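Local coordinates for vacuolar protein sorting protein 36 (PDB 2CAY) that belongs to the ESCRT-II complex and, through its PH-type GLUE domain, probably binds membrane lipids during protein sorting into multivesicular bodies, at residues D120-L123 / F124-T128. Numbering follows the deposited sequence.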
ATOM      1  N   ASP A 120     -17.139  -0.099   3.998  1.00 15.91           N
ATOM      2  CA  ASP A 120     -15.711  -0.348   3.766  1.00 15.18           C
ATOM      3  C   ASP A 120     -15.468  -0.828   2.343  1.00 13.82           C
ATOM      4  O   ASP A 120     -14.331  -1.052   1.950  1.00 13.84           O
ATOM      5  CB  ASP A 120     -15.160  -1.368   4.783  1.00 15.95           C
ATOM      6  CG  ASP A 120     -15.962  -2.666   4.814  1.00 17.38           C
ATOM      7  OD1 ASP A 120     -16.563  -3.065   3.787  1.00 18.51           O
ATOM      8  OD2 ASP A 120     -15.995  -3.288   5.906  1.00 22.26           O
ATOM      9  N   GLY A 121     -16.545  -1.003   1.574  1.00 12.54           N
ATOM     10  CA  GLY A 121     -16.423  -1.449   0.177  1.00 10.97           C
ATOM     11  C   GLY A 121     -15.916  -2.879  -0.026  1.00  9.97           C
ATOM     12  O   GLY A 121     -15.646  -3.289  -1.135  1.00  9.58           O
ATOM     13  N   VAL A 122     -15.796  -3.647   1.057  1.00  9.89           N
ATOM     14  CA  VAL A 122     -15.192  -4.969   0.964  1.00  9.81           C
ATOM     15  C   VAL A 122     -16.051  -5.994   0.222  1.00  9.29           C
ATOM     16  O   VAL A 122     -15.553  -6.706  -0.630  1.00  9.05           O
ATOM     17  CB  VAL A 122     -14.814  -5.507   2.375  1.00 10.60           C
ATOM     18  CG1 VAL A 122     -14.419  -6.998   2.300  1.00 10.72           C
ATOM     19  CG2 VAL A 122     -13.701  -4.630   2.967  1.00 11.28           C
ATOM     20  N   LEU A 123     -17.314  -6.116   0.571  1.00  9.16           N
ATOM     21  CA  LEU A 123     -18.151  -7.102  -0.145  1.00  9.77           C
ATOM     22  C   LEU A 123     -18.303  -6.757  -1.640  1.00  9.56           C
ATOM     23  O   LEU A 123     -18.307  -7.644  -2.492  1.00  8.24           O
ATOM     24  CB  LEU A 123     -19.526  -7.195   0.500  1.00 10.59           C
ATOM     25  CG  LEU A 123     -19.587  -7.797   1.928  1.00 12.50           C
ATOM     26  CD1 LEU A 123     -21.019  -7.733   2.453  1.00 13.02           C
ATOM     27  CD2 LEU A 123     -19.058  -9.237   1.904  1.00 13.17           C
ATOM     28  N   PHE A 124     -18.435  -5.466  -1.939  1.00  9.39           N
ATOM     29  CA  PHE A 124     -18.509  -5.031  -3.338  1.00  9.43           C
ATOM     30  C   PHE A 124     -17.245  -5.387  -4.105  1.00  9.37           C
ATOM     31  O   PHE A 124     -17.298  -5.891  -5.235  1.00  9.81           O
ATOM     32  CB  PHE A 124     -18.807  -3.543  -3.473  1.00  8.77           C
ATOM     33  CG  PHE A 124     -19.163  -3.145  -4.906  1.00  9.62           C
ATOM     34  CD1 PHE A 124     -20.485  -3.143  -5.340  1.00 12.35           C
ATOM     35  CD2 PHE A 124     -18.159  -2.836  -5.824  1.00 11.57           C
ATOM     36  CE1 PHE A 124     -20.790  -2.807  -6.702  1.00 12.82           C
ATOM     37  CE2 PHE A 124     -18.471  -2.480  -7.163  1.00 12.99           C
ATOM     38  CZ  PHE A 124     -19.784  -2.486  -7.589  1.00 12.42           C
ATOM     39  N   SER A 125     -16.101  -5.122  -3.495  1.00  8.17           N
ATOM     40  CA  SER A 125     -14.822  -5.384  -4.148  1.00  8.98           C
ATOM     41  C   SER A 125     -14.615  -6.876  -4.354  1.00  9.71           C
ATOM     42  O   SER A 125     -14.159  -7.296  -5.402  1.00  9.88           O
ATOM     43  CB  SER A 125     -13.673  -4.795  -3.343  1.00  8.06           C
ATOM     44  OG  SER A 125     -13.851  -3.388  -3.232  1.00 10.61           O
ATOM     45  N   GLN A 126     -14.943  -7.674  -3.334  1.00 10.07           N
ATOM     46  CA  GLN A 126     -14.822  -9.137  -3.463  1.00 10.97           C
ATOM     47  C   GLN A 126     -15.706  -9.695  -4.601  1.00  9.25           C
ATOM     48  O   GLN A 126     -15.257 -10.533  -5.403  1.00 10.00           O
ATOM     49  CB  GLN A 126     -15.177  -9.804  -2.121  1.00 11.09           C
ATOM     50  CG  GLN A 126     -14.005  -9.641  -1.103  1.00 14.17           C
ATOM     51  CD  GLN A 126     -14.351 -10.113   0.316  1.00 15.37           C
ATOM     52  OE1 GLN A 126     -15.523 -10.178   0.700  1.00 22.59           O
ATOM     53  NE2 GLN A 126     -13.319 -10.437   1.102  1.00 20.24           N
ATOM     54  N   ALA A 127     -16.935  -9.217  -4.684  1.00  8.70           N
ATOM     55  CA  ALA A 127     -17.860  -9.651  -5.730  1.00  8.91           C
ATOM     56  C   ALA A 127     -17.306  -9.220  -7.128  1.00  9.08           C
ATOM     57  O   ALA A 127     -17.367  -9.962  -8.100  1.00  8.43           O
ATOM     58  CB  ALA A 127     -19.227  -9.027  -5.486  1.00  8.77           C
ATOM     59  N   THR A 128     -16.748  -8.016  -7.202  1.00  9.11           N
ATOM     60  CA  THR A 128     -16.193  -7.500  -8.470  1.00  9.69           C
ATOM     61  C   THR A 128     -14.979  -8.323  -8.919  1.00  9.96           C
ATOM     62  O   THR A 128     -14.864  -8.664 -10.097  1.00  9.96           O
ATOM     63  CB  THR A 128     -15.802  -5.991  -8.350  1.00  8.86           C
ATOM     64  OG1 THR A 128     -16.970  -5.219  -8.011  1.00 10.46           O
ATOM     65  CG2 THR A 128     -15.228  -5.481  -9.704  1.00 10.24           C
TER
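The carbonyl oxygen of G121 takes two hydrogen bonds from S125. The hydroxyl OG of S125 reaches G121 O at 2.8 Å, and the backbone N of S125 reaches the same G121 O at 3.0 Å. The two donors come from opposite faces of the carbonyl plane. In S125, OG sits beside its own backbone N (chi1 -60°), which turns the hydroxyl back toward the preceding turn. G121 is the N-cap of helix 122-137, and its positive phi suits a glycine. Just before it, V122 N gives a hydrogen bond to D120 OD1 at 2.9 Å and comes from above the carboxylate plane. This is an Asx turn, and it occupies an N-H of the first helical turn.

The regular helix bonds follow, Q126 N to V122 O at 2.9 Å and A127 N to L123 O at 3.0 Å. On the side facing the second subunit, V122 and Q126 lie side by side and point the same way. V122 CG1, anti to its N (chi1 170°), touches Q126 CD at 3.7 Å. The amide NE2 of Q126 goes on to D120 OD2 of the second subunit, and the reciprocal bond also forms. With an alanine in place of Q126, that carboxylate oxygen would probably lose its amide partner and a gap would open beside V122 CG1. F124 packs on F33, I55 and L57, and S125 on Y87 and L98, so the helix meets strands of both sheets of the PH-type fold. On this buried side the serine hydroxyl is spent on a backbone carbonyl beside apolar packing, while the subunit contact combines reciprocal amide-carboxylate bonds with V122 packing.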